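Local coordinates for protein pyridoxine 4-oxidase (Mesorhizobium loti, PDB 4HA6) that catalyses the FAD-dependent oxidation of pyridoxine by molecular oxygen and belongs to the GMC oxidoreductase family, at residues S14-R19 against A195-L200; D99-W103 against M481-A486; Q227-L231 against E241-I247; D281-I285 against P457-V461; G295-L299 against P341-E345. All blocks are in the same frame, centred on the assembly; numbering follows the deposited sequence.

Overall arrangement
From the N terminus, the chain opens contact 1 on helix 11-20 and contact 2 on helix 97-107. Contact 1 closes at 195-200, before contact 2 does, so the two cross. Contact 3 is a local hairpin closure running on into the parallel sheet. Contact 4 then opens in the loop after strand 280-281, contact 5 opens and shuts within it (295-299 to 341-345), and 457-461, in the loop before strand 473-475, completes contact 4. Last, 481-486 closes contact 2, tying helix 97-107 to the loop before helix 490-506; its long loop holds contacts 3, 4 and 5. Contacts 1 and 3 lie around the FAD-binding half, contact 5 near the bound pyridoxamine.

Contact 1: S14-R19 against A195-L200; sequences SLLAAR and AADAWL
Segment 14-19 of helix 11-20 runs almost parallel to helix 195-199 (axes 8.7 Å apart, crossing angle -15°), the W199 indole and small residues filling the interface. CA of S14 lies 5.4 Å from CA of A196, and CA of L15 5.5 Å from CA of W199. S14 (chi1 m) sets its CB 3.9 Å from A195 CB and its OG 3.7 Å from L200 CD1, while the hydroxyl bonds to the carbonyl of G10. L15 (chi1 t) presents CD1 to the indole of W199 (chi1 m, chi2 -84°), 3.8 Å from the centroid of its six-membered ring, a CH-pi contact over the face. The start of this helix belongs to a GxGxxG pattern (G8, G10, G13), consistent with the Rossmann-type dinucleotide fold, and FAD binds S11 and A12 there. A17 CB meets L200 CD2 at 4.0 Å, and A18 CB approaches W199 CB at 3.7 Å. R19 CG lies 4.4 Å from W199 CD1, but its guanidinium forms salt bridges with E498 and E22.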
# COMPACT_ATOMS: atom_id res chain seq x y z
N SER A 14 -3.25 1.98 -13.85
CA SER A 14 -4.00 3.14 -14.36
C SER A 14 -3.03 4.21 -14.84
O SER A 14 -3.21 4.76 -15.93
CB SER A 14 -4.93 3.70 -13.29
OG SER A 14 -5.91 2.76 -12.92
N LEU A 15 -1.98 4.46 -14.04
CA LEU A 15 -0.94 5.43 -14.40
C LEU A 15 -0.22 5.06 -15.68
O LEU A 15 0.13 5.93 -16.49
CB LEU A 15 0.10 5.56 -13.26
CG LEU A 15 1.15 6.67 -13.36
CD1 LEU A 15 1.60 7.09 -11.95
CD2 LEU A 15 2.38 6.28 -14.22
N LEU A 16 0.05 3.77 -15.84
CA LEU A 16 0.82 3.31 -17.00
C LEU A 16 0.01 3.37 -18.28
O LEU A 16 0.49 3.84 -19.30
CB LEU A 16 1.35 1.88 -16.77
CG LEU A 16 2.64 1.78 -15.96
CD1 LEU A 16 3.14 0.34 -15.92
CD2 LEU A 16 3.70 2.68 -16.53
N ALA A 17 -1.22 2.86 -18.22
CA ALA A 17 -2.14 2.96 -19.36
C ALA A 17 -2.17 4.39 -19.93
O ALA A 17 -2.06 4.59 -21.14
CB ALA A 17 -3.53 2.52 -18.94
N ALA A 18 -2.32 5.38 -19.05
CA ALA A 18 -2.25 6.77 -19.46
C ALA A 18 -0.87 7.14 -20.02
O ALA A 18 -0.77 7.63 -21.15
CB ALA A 18 -2.60 7.68 -18.31
N ARG A 19 0.18 6.89 -19.24
CA ARG A 19 1.51 7.42 -19.59
C ARG A 19 2.13 6.76 -20.83
O ARG A 19 2.67 7.46 -21.69
CB ARG A 19 2.45 7.38 -18.38
CG ARG A 19 2.05 8.41 -17.28
CD ARG A 19 2.98 9.62 -17.21
NE ARG A 19 3.52 9.95 -18.51
CZ ARG A 19 4.81 10.01 -18.80
NH1 ARG A 19 5.73 9.78 -17.86
NH2 ARG A 19 5.20 10.30 -20.03
N ALA A 195 -6.33 6.71 -8.65
CA ALA A 195 -5.41 6.61 -9.78
C ALA A 195 -6.20 6.67 -11.08
O ALA A 195 -5.80 7.36 -12.03
CB ALA A 195 -4.62 5.31 -9.70
N ALA A 196 -7.33 5.96 -11.12
CA ALA A 196 -8.16 5.89 -12.33
C ALA A 196 -8.77 7.26 -12.66
O ALA A 196 -8.86 7.64 -13.84
CB ALA A 196 -9.25 4.83 -12.16
N ASP A 197 -9.19 7.98 -11.63
CA ASP A 197 -9.69 9.35 -11.80
C ASP A 197 -8.58 10.26 -12.35
O ASP A 197 -8.78 11.05 -13.27
CB ASP A 197 -10.17 9.90 -10.44
CG ASP A 197 -11.42 9.20 -9.92
OD1 ASP A 197 -12.20 8.67 -10.75
OD2 ASP A 197 -11.62 9.20 -8.69
N ALA A 198 -7.40 10.16 -11.75
CA ALA A 198 -6.31 11.08 -12.09
C ALA A 198 -5.72 10.80 -13.47
O ALA A 198 -5.40 11.72 -14.21
CB ALA A 198 -5.23 11.01 -11.01
N TRP A 199 -5.56 9.53 -13.82
CA TRP A 199 -4.84 9.22 -15.05
C TRP A 199 -5.72 8.76 -16.19
O TRP A 199 -5.48 9.12 -17.35
CB TRP A 199 -3.72 8.21 -14.80
CG TRP A 199 -2.50 8.84 -14.20
CD1 TRP A 199 -1.48 9.48 -14.87
CD2 TRP A 199 -2.17 8.90 -12.81
NE1 TRP A 199 -0.53 9.93 -13.96
CE2 TRP A 199 -0.94 9.59 -12.69
CE3 TRP A 199 -2.80 8.45 -11.65
CZ2 TRP A 199 -0.35 9.84 -11.46
CZ3 TRP A 199 -2.20 8.68 -10.43
CH2 TRP A 199 -0.98 9.36 -10.34
N LEU A 200 -6.74 7.95 -15.88
CA LEU A 200 -7.67 7.49 -16.90
C LEU A 200 -8.83 8.48 -17.08
O LEU A 200 -9.99 8.16 -16.83
CB LEU A 200 -8.17 6.07 -16.58
CG LEU A 200 -7.05 5.04 -16.65
CD1 LEU A 200 -7.48 3.66 -16.17
CD2 LEU A 200 -6.51 4.98 -18.07

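Contact 2: D99-W103 against M481-A486; sequences DFQAW and MPNLTA
A helix can hold an irregular loop by offering it acceptors, donors and an aromatic face at once. Helix segment 99-103 does so for 481-486, the irregular connection between strand 473-475 and helix 490-506; CA of D99 lies 5.3 Å from CA of T485, and CA of W103 5.9 Å from CA of P482. D99, with chi1 m and chi2 -15°, brings OD2 to 2.6 Å from the backbone N of A486, its hydrogen-bond donor. N483 takes the p rotamer (chi2 -98°), which turns its amide to the helix: ND2 donates to D99 O at 3.3 Å and also to L484 O at 3.1 Å. The indole of W103 (chi1 m, chi2 20°) offers a face to P482 CD, 3.6 Å from the centroid of the five-membered ring in a CH-pi contact. At its edge, NE1 donates to N483 O at 3.0 Å and CZ2 of W103 meets M481 CE at 3.7 Å. F100 CZ reaches T485 CG2 at 3.8 Å, and its ring also packs on helix 114-124. D99 OD1 is held by H364 and Q330. Three hydrogen bonds thus cross the buried interface, so the loop is held by directional bonds as well as by packing.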
# COMPACT_ATOMS: atom_id res chain seq x y z
N ASP A 99 14.26 5.45 3.59
CA ASP A 99 13.52 4.28 3.08
C ASP A 99 14.04 3.93 1.70
O ASP A 99 14.19 2.76 1.34
CB ASP A 99 12.02 4.57 2.93
CG ASP A 99 11.33 4.90 4.24
OD1 ASP A 99 11.91 4.66 5.32
OD2 ASP A 99 10.17 5.39 4.18
N PHE A 100 14.29 4.97 0.91
CA PHE A 100 14.67 4.79 -0.48
C PHE A 100 16.17 4.54 -0.63
O PHE A 100 16.60 3.93 -1.61
CB PHE A 100 14.19 5.97 -1.32
CG PHE A 100 12.70 6.11 -1.34
CD1 PHE A 100 11.93 5.27 -2.13
CD2 PHE A 100 12.07 7.07 -0.56
CE1 PHE A 100 10.54 5.38 -2.15
CE2 PHE A 100 10.68 7.19 -0.57
CZ PHE A 100 9.92 6.35 -1.35
N GLN A 101 16.96 4.98 0.35
CA GLN A 101 18.37 4.63 0.37
C GLN A 101 18.53 3.12 0.37
O GLN A 101 19.42 2.58 -0.28
CB GLN A 101 19.08 5.23 1.60
CG GLN A 101 20.57 4.88 1.66
CD GLN A 101 21.34 5.37 0.43
OE1 GLN A 101 21.27 6.55 0.07
NE2 GLN A 101 22.07 4.47 -0.22
N ALA A 102 17.65 2.43 1.10
CA ALA A 102 17.65 0.98 1.13
C ALA A 102 17.31 0.38 -0.24
O ALA A 102 17.80 -0.70 -0.59
CB ALA A 102 16.70 0.45 2.21
N TRP A 103 16.46 1.06 -1.01
CA TRP A 103 16.16 0.61 -2.38
C TRP A 103 17.39 0.73 -3.27
O TRP A 103 17.60 -0.10 -4.17
CB TRP A 103 15.03 1.43 -3.02
CG TRP A 103 13.65 1.19 -2.45
CD1 TRP A 103 13.33 0.63 -1.24
CD2 TRP A 103 12.39 1.50 -3.09
NE1 TRP A 103 11.97 0.58 -1.08
CE2 TRP A 103 11.37 1.10 -2.21
CE3 TRP A 103 12.04 2.05 -4.33
CZ2 TRP A 103 10.01 1.25 -2.52
CZ3 TRP A 103 10.69 2.22 -4.64
CH2 TRP A 103 9.69 1.82 -3.74
N MET A 481 8.89 -3.64 -4.54
CA MET A 481 9.48 -2.89 -3.42
C MET A 481 10.44 -3.76 -2.62
O MET A 481 10.03 -4.78 -2.07
CB MET A 481 8.38 -2.36 -2.48
CG MET A 481 7.39 -1.43 -3.19
SD MET A 481 6.01 -0.87 -2.14
CE MET A 481 6.93 0.02 -0.84
N PRO A 482 11.73 -3.37 -2.58
CA PRO A 482 12.70 -4.11 -1.76
C PRO A 482 12.27 -4.09 -0.30
O PRO A 482 12.37 -5.11 0.38
CB PRO A 482 14.00 -3.31 -1.96
CG PRO A 482 13.85 -2.70 -3.36
CD PRO A 482 12.38 -2.34 -3.43
N ASN A 483 11.79 -2.94 0.15
CA ASN A 483 11.29 -2.80 1.50
C ASN A 483 10.19 -1.74 1.58
O ASN A 483 10.14 -0.81 0.78
CB ASN A 483 12.42 -2.42 2.47
CG ASN A 483 13.20 -1.21 2.00
OD1 ASN A 483 14.27 -1.34 1.40
ND2 ASN A 483 12.66 -0.01 2.24
N LEU A 484 9.31 -1.93 2.55
CA LEU A 484 8.30 -0.97 2.94
C LEU A 484 8.88 0.43 3.14
O LEU A 484 9.97 0.58 3.71
CB LEU A 484 7.74 -1.43 4.28
CG LEU A 484 6.29 -1.82 4.56
CD1 LEU A 484 5.42 -1.93 3.32
CD2 LEU A 484 6.24 -3.10 5.39
N THR A 485 8.16 1.46 2.69
CA THR A 485 8.41 2.83 3.15
C THR A 485 7.93 2.92 4.59
O THR A 485 7.29 1.98 5.07
CB THR A 485 7.66 3.85 2.31
OG1 THR A 485 6.27 3.49 2.27
CG2 THR A 485 8.23 3.85 0.89
N ALA A 486 8.22 4.02 5.27
CA ALA A 486 7.82 4.13 6.69
C ALA A 486 6.30 4.11 6.91
O ALA A 486 5.82 3.63 7.94
CB ALA A 486 8.44 5.40 7.33

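Contact 3: Q227-L231 against E241-I247; sequences QVRSL and EVFADQI
A classic beta bulge interrupts the first strand here: R229 and S230 both face K222 of strand 217-224, and R229 adopts a helical backbone (-97/-39) amid otherwise extended residues. On its other edge the strand pairs antiparallel with 241-243. S230 and F243 form a non-hydrogen-bonded pair, with their CA atoms 4.4 Å apart and both side chains on one face. L231 and V242 form the hydrogen-bonded pair, their side chains on the other face, L231 N donating to V242 O at 2.7 Å and V242 N to L231 O at 2.8 Å. The local strand directions differ by 137°. S230 OG (chi1 p) donates a hydrogen bond to E241 OE2 at 2.6 Å, and S230 CB sits over the F243 ring, 4.1 Å from its centroid. The guanidinium of R229 lies near that ring, CZ 3.9 Å from F243 CE1. This is the hairpin 227-235/238-243 of a three-stranded antiparallel sheet, and its chain passes through A244 and D245 into strand 246-249 of the parallel FAD-domain sheet. Where the backbones part, a water donates to V228 O at 2.9 Å and to A244 O at 2.7 Å. Before the bulge in sequence, V228 CG1 meets I247 CD1 at 3.6 Å. L231 (chi1 m, chi2 p) directs CD1 to within 4.1 Å of I247 CG1 and 4.3 Å of A244 CB, and its side chain also touches V218, which binds FAD.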
# COMPACT_ATOMS: atom_id res chain seq x y z
N GLN A 227 11.22 -15.08 -24.13
CA GLN A 227 10.20 -14.04 -24.21
C GLN A 227 8.82 -14.56 -23.87
O GLN A 227 8.51 -15.75 -24.11
CB GLN A 227 10.17 -13.46 -25.61
CG GLN A 227 11.39 -12.64 -25.98
CD GLN A 227 11.20 -11.91 -27.28
OE1 GLN A 227 10.88 -12.53 -28.30
NE2 GLN A 227 11.38 -10.60 -27.27
N VAL A 228 7.99 -13.68 -23.33
CA VAL A 228 6.55 -13.92 -23.25
C VAL A 228 5.98 -13.66 -24.64
O VAL A 228 6.16 -12.56 -25.20
CB VAL A 228 5.84 -12.97 -22.27
CG1 VAL A 228 4.34 -13.20 -22.35
CG2 VAL A 228 6.33 -13.18 -20.82
N ARG A 229 5.28 -14.65 -25.20
CA ARG A 229 4.77 -14.53 -26.56
C ARG A 229 3.31 -14.10 -26.56
O ARG A 229 2.89 -13.27 -27.39
CB ARG A 229 4.96 -15.85 -27.31
CG ARG A 229 4.31 -15.91 -28.69
CD ARG A 229 4.52 -17.28 -29.31
NE ARG A 229 3.88 -17.43 -30.63
CZ ARG A 229 2.78 -18.16 -30.84
NH1 ARG A 229 2.19 -18.78 -29.84
NH2 ARG A 229 2.28 -18.25 -32.07
N SER A 230 2.54 -14.63 -25.62
CA SER A 230 1.13 -14.29 -25.53
C SER A 230 0.62 -14.41 -24.10
O SER A 230 1.32 -14.91 -23.22
CB SER A 230 0.31 -15.19 -26.45
OG SER A 230 0.33 -16.53 -25.99
N LEU A 231 -0.61 -13.94 -23.89
CA LEU A 231 -1.30 -14.03 -22.61
C LEU A 231 -2.62 -14.75 -22.81
O LEU A 231 -3.33 -14.47 -23.77
CB LEU A 231 -1.62 -12.63 -22.06
CG LEU A 231 -0.53 -11.59 -21.89
CD1 LEU A 231 -0.26 -10.90 -23.22
CD2 LEU A 231 -0.95 -10.59 -20.84
N GLU A 241 -6.62 -15.87 -26.49
CA GLU A 241 -5.19 -15.62 -26.48
C GLU A 241 -4.86 -14.23 -27.01
O GLU A 241 -5.34 -13.82 -28.07
CB GLU A 241 -4.46 -16.68 -27.31
CG GLU A 241 -2.94 -16.56 -27.31
CD GLU A 241 -2.25 -17.76 -27.93
OE1 GLU A 241 -2.76 -18.29 -28.94
OE2 GLU A 241 -1.20 -18.17 -27.39
N VAL A 242 -4.04 -13.50 -26.27
CA VAL A 242 -3.71 -12.12 -26.61
C VAL A 242 -2.21 -11.99 -26.83
O VAL A 242 -1.41 -12.45 -26.02
CB VAL A 242 -4.22 -11.15 -25.53
CG1 VAL A 242 -3.54 -9.79 -25.64
CG2 VAL A 242 -5.73 -11.02 -25.62
N PHE A 243 -1.84 -11.38 -27.95
CA PHE A 243 -0.43 -11.26 -28.30
C PHE A 243 0.11 -9.86 -28.01
O PHE A 243 -0.65 -8.89 -28.03
CB PHE A 243 -0.22 -11.62 -29.77
CG PHE A 243 -0.55 -13.05 -30.07
CD1 PHE A 243 0.44 -14.02 -30.03
CD2 PHE A 243 -1.85 -13.43 -30.37
CE1 PHE A 243 0.14 -15.35 -30.30
CE2 PHE A 243 -2.16 -14.75 -30.64
CZ PHE A 243 -1.16 -15.71 -30.61
N ALA A 244 1.41 -9.78 -27.73
CA ALA A 244 2.05 -8.53 -27.35
C ALA A 244 3.57 -8.57 -27.53
O ALA A 244 4.19 -9.63 -27.39
CB ALA A 244 1.72 -8.17 -25.91
N ASP A 245 4.16 -7.41 -27.80
CA ASP A 245 5.60 -7.26 -27.89
C ASP A 245 6.23 -7.08 -26.50
O ASP A 245 7.33 -7.58 -26.23
CB ASP A 245 5.95 -6.06 -28.77
CG ASP A 245 5.70 -6.31 -30.25
OD1 ASP A 245 5.28 -7.43 -30.61
OD2 ASP A 245 5.95 -5.38 -31.05
N GLN A 246 5.55 -6.34 -25.63
CA GLN A 246 6.04 -6.10 -24.26
C GLN A 246 4.90 -6.34 -23.28
O GLN A 246 3.75 -5.99 -23.56
CB GLN A 246 6.56 -4.67 -24.10
CG GLN A 246 7.61 -4.26 -25.13
CD GLN A 246 8.93 -4.97 -24.90
OE1 GLN A 246 9.33 -5.19 -23.76
NE2 GLN A 246 9.61 -5.33 -25.99
N ILE A 247 5.20 -6.93 -22.12
CA ILE A 247 4.18 -7.24 -21.12
C ILE A 247 4.61 -6.64 -19.78
O ILE A 247 5.72 -6.89 -19.30
CB ILE A 247 3.93 -8.77 -20.95
CG1 ILE A 247 3.40 -9.40 -22.24
CG2 ILE A 247 2.95 -9.03 -19.79
CD1 ILE A 247 4.49 -9.72 -23.30
O HOH W 1 6.46 -11.15 -27.66

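Contact 4: D281-I285 against P457-V461; sequences DMPDI and PDAVV
V460, D284 and D458 carry this contact between two irregular loops, and they illustrate how a tight turn can dock without a direct hydrogen bond. V460 (chi1 t) points at the opposite loop and buries most: its CG2 is 3.7 Å from both D284 C and I285 CG1, and its CG1 is 4.3 Å from M282 CE. The CA atoms of I285 and V460 stand 6.3 Å apart. D284 (chi1 m) directs CB to 3.4 Å from the carbonyl O of D458, while its carboxylate is turned to a salt bridge with R452, whose backbone also bonds to V460. D458 (chi1 m) points toward the turn, OD1 lying 4.2 Å from P283 CD. A water spans the remaining gap, accepting from D284 N at 2.9 Å and donating to D458 O at 2.7 Å. M282 bends its thioether end (chi3 p) so that CE comes 3.7 Å from V460 O. I285 also packs on helix 252-262. Away from the annotated sites, the arrangement is that of a type I beta turn, M282 to I285, with P283 and D284 at its corners (-61/-24 and -93/-1), packed on the loop between strands 441-443 and 473-475.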
# COMPACT_ATOMS: atom_id res chain seq x y z
N ASP A 281 12.78 -21.66 -12.85
CA ASP A 281 12.86 -21.77 -11.39
C ASP A 281 13.38 -20.46 -10.78
O ASP A 281 14.56 -20.15 -10.85
CB ASP A 281 13.74 -22.97 -11.00
CG ASP A 281 13.86 -23.13 -9.49
OD1 ASP A 281 13.00 -22.60 -8.76
OD2 ASP A 281 14.80 -23.81 -9.04
N MET A 282 12.47 -19.68 -10.20
CA MET A 282 12.88 -18.43 -9.56
C MET A 282 12.45 -18.52 -8.10
O MET A 282 11.27 -18.33 -7.76
CB MET A 282 12.26 -17.22 -10.25
CG MET A 282 12.57 -17.10 -11.74
SD MET A 282 12.13 -15.48 -12.45
CE MET A 282 13.31 -14.42 -11.59
N PRO A 283 13.40 -18.89 -7.22
CA PRO A 283 13.09 -19.18 -5.82
C PRO A 283 12.49 -17.99 -5.06
O PRO A 283 11.79 -18.22 -4.08
CB PRO A 283 14.44 -19.56 -5.23
CG PRO A 283 15.18 -20.19 -6.41
CD PRO A 283 14.74 -19.37 -7.61
N ASP A 284 12.74 -16.77 -5.49
CA ASP A 284 12.31 -15.61 -4.69
C ASP A 284 10.94 -15.04 -5.06
O ASP A 284 10.48 -14.08 -4.43
CB ASP A 284 13.38 -14.52 -4.71
CG ASP A 284 14.45 -14.73 -3.66
OD1 ASP A 284 14.56 -15.87 -3.13
OD2 ASP A 284 15.19 -13.77 -3.35
N ILE A 285 10.28 -15.63 -6.06
CA ILE A 285 8.93 -15.20 -6.41
C ILE A 285 7.95 -15.57 -5.30
O ILE A 285 7.84 -16.75 -4.92
CB ILE A 285 8.44 -15.78 -7.76
CG1 ILE A 285 9.13 -15.03 -8.91
CG2 ILE A 285 6.91 -15.63 -7.90
CD1 ILE A 285 8.88 -15.62 -10.29
N PRO A 457 21.81 -12.09 -8.02
CA PRO A 457 21.36 -12.98 -9.11
C PRO A 457 19.96 -13.55 -8.92
O PRO A 457 19.29 -13.76 -9.94
CB PRO A 457 22.38 -14.12 -9.08
CG PRO A 457 23.63 -13.49 -8.52
CD PRO A 457 23.12 -12.50 -7.48
N ASP A 458 19.53 -13.78 -7.68
CA ASP A 458 18.20 -14.36 -7.47
C ASP A 458 17.06 -13.38 -7.16
O ASP A 458 15.96 -13.80 -6.80
CB ASP A 458 18.27 -15.49 -6.43
CG ASP A 458 18.73 -16.80 -7.04
OD1 ASP A 458 18.29 -17.14 -8.16
OD2 ASP A 458 19.54 -17.49 -6.39
N ALA A 459 17.31 -12.08 -7.31
CA ALA A 459 16.25 -11.08 -7.26
C ALA A 459 15.25 -11.39 -8.37
O ALA A 459 15.62 -11.98 -9.40
CB ALA A 459 16.81 -9.68 -7.47
N VAL A 460 13.99 -10.99 -8.20
CA VAL A 460 12.99 -11.26 -9.24
C VAL A 460 13.08 -10.31 -10.43
O VAL A 460 13.03 -10.76 -11.59
CB VAL A 460 11.57 -11.35 -8.70
CG1 VAL A 460 10.56 -11.64 -9.84
CG2 VAL A 460 11.50 -12.45 -7.66
N VAL A 461 13.24 -9.02 -10.14
CA VAL A 461 13.51 -8.05 -11.20
C VAL A 461 14.80 -7.28 -10.96
O VAL A 461 15.31 -7.22 -9.83
CB VAL A 461 12.34 -7.07 -11.42
CG1 VAL A 461 11.10 -7.84 -11.79
CG2 VAL A 461 12.08 -6.22 -10.16
O HOH W 2 14.39 -15.82 -7.71

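Contact 5: G295-L299 against P341-E345; sequences GAGNL and PIVSE
This is a strand-to-loop contact at a corner of the antiparallel sheet: strand 293-302 turns at A296, and the loop 341-345 that follows strand 333-338 lies against the bend. A single hydrogen bond ties them, S344 N to A296 O at 2.9 Å. V343 CA approaches the same A296 oxygen at 3.2 Å in a CA-H...O contact, and the CA atoms of A296 and V343 are only 4.4 Å apart. A296 (-117/89) precedes a cis peptide bond to the fully extended G297 (-174/176), where an ideal CB would lie 3.3 Å from I342 O. A296 CB packs on I342 CG2 at 4.0 Å. N298, centre of an inverse gamma turn, points away, and L299 points toward the loop: its CG meets V343 CG1 at 3.7 Å and its CD2 meets P341 CB at 4.3 Å. S344 OG bonds to R439 O. With the I342 side chain about 6 Å from the bound pyridoxamine, the contact lies close to that site, on the large antiparallel sheet characteristic of the GMC substrate-binding domain.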
# COMPACT_ATOMS: atom_id res chain seq x y z
N GLY A 295 -1.93 -1.59 15.75
CA GLY A 295 -2.61 -2.11 16.92
C GLY A 295 -3.96 -1.43 17.07
O GLY A 295 -4.04 -0.19 17.16
N ALA A 296 -5.02 -2.24 17.09
CA ALA A 296 -6.38 -1.72 17.19
C ALA A 296 -7.04 -2.21 18.47
O ALA A 296 -7.69 -3.25 18.47
CB ALA A 296 -7.21 -2.17 15.98
N GLY A 297 -6.86 -1.46 19.56
CA GLY A 297 -6.09 -0.23 19.55
C GLY A 297 -5.95 0.29 20.96
O GLY A 297 -6.50 -0.30 21.90
N ASN A 298 -5.21 1.38 21.14
CA ASN A 298 -5.18 2.07 22.42
C ASN A 298 -6.53 2.82 22.52
O ASN A 298 -6.64 3.98 22.12
CB ASN A 298 -3.98 3.04 22.44
CG ASN A 298 -3.68 3.61 23.82
OD1 ASN A 298 -2.92 4.58 23.94
ND2 ASN A 298 -4.26 3.01 24.86
N LEU A 299 -7.55 2.11 23.01
CA LEU A 299 -8.95 2.54 22.96
C LEU A 299 -9.31 3.39 24.18
O LEU A 299 -9.09 2.96 25.32
CB LEU A 299 -9.85 1.29 22.96
CG LEU A 299 -11.22 1.25 22.27
CD1 LEU A 299 -12.30 0.67 23.20
CD2 LEU A 299 -11.63 2.60 21.67
N PRO A 341 -13.83 4.55 16.88
CA PRO A 341 -13.40 3.63 17.95
C PRO A 341 -12.96 2.25 17.42
O PRO A 341 -13.61 1.24 17.70
CB PRO A 341 -14.66 3.50 18.82
CG PRO A 341 -15.80 3.77 17.86
CD PRO A 341 -15.28 4.82 16.91
N ILE A 342 -11.85 2.22 16.68
CA ILE A 342 -11.41 1.03 15.96
C ILE A 342 -10.74 -0.05 16.83
O ILE A 342 -9.73 0.21 17.48
CB ILE A 342 -10.47 1.44 14.80
CG1 ILE A 342 -11.25 2.27 13.76
CG2 ILE A 342 -9.81 0.22 14.17
CD1 ILE A 342 -10.46 2.64 12.52
N VAL A 343 -11.30 -1.26 16.85
CA VAL A 343 -10.67 -2.37 17.55
C VAL A 343 -10.65 -3.60 16.65
O VAL A 343 -11.44 -3.69 15.71
CB VAL A 343 -11.38 -2.72 18.87
CG1 VAL A 343 -11.50 -1.49 19.77
CG2 VAL A 343 -12.76 -3.32 18.60
N SER A 344 -9.75 -4.55 16.93
CA SER A 344 -9.72 -5.81 16.18
C SER A 344 -10.91 -6.68 16.57
O SER A 344 -11.67 -6.32 17.48
CB SER A 344 -8.43 -6.58 16.48
OG SER A 344 -8.46 -7.12 17.79
N GLU A 345 -11.08 -7.82 15.90
CA GLU A 345 -12.15 -8.75 16.26
C GLU A 345 -11.97 -9.35 17.66
O GLU A 345 -12.91 -9.93 18.19
CB GLU A 345 -12.28 -9.87 15.22
CG GLU A 345 -11.31 -11.02 15.42
CD GLU A 345 -9.88 -10.70 14.99
OE1 GLU A 345 -9.62 -9.58 14.49
OE2 GLU A 345 -9.00 -11.58 15.15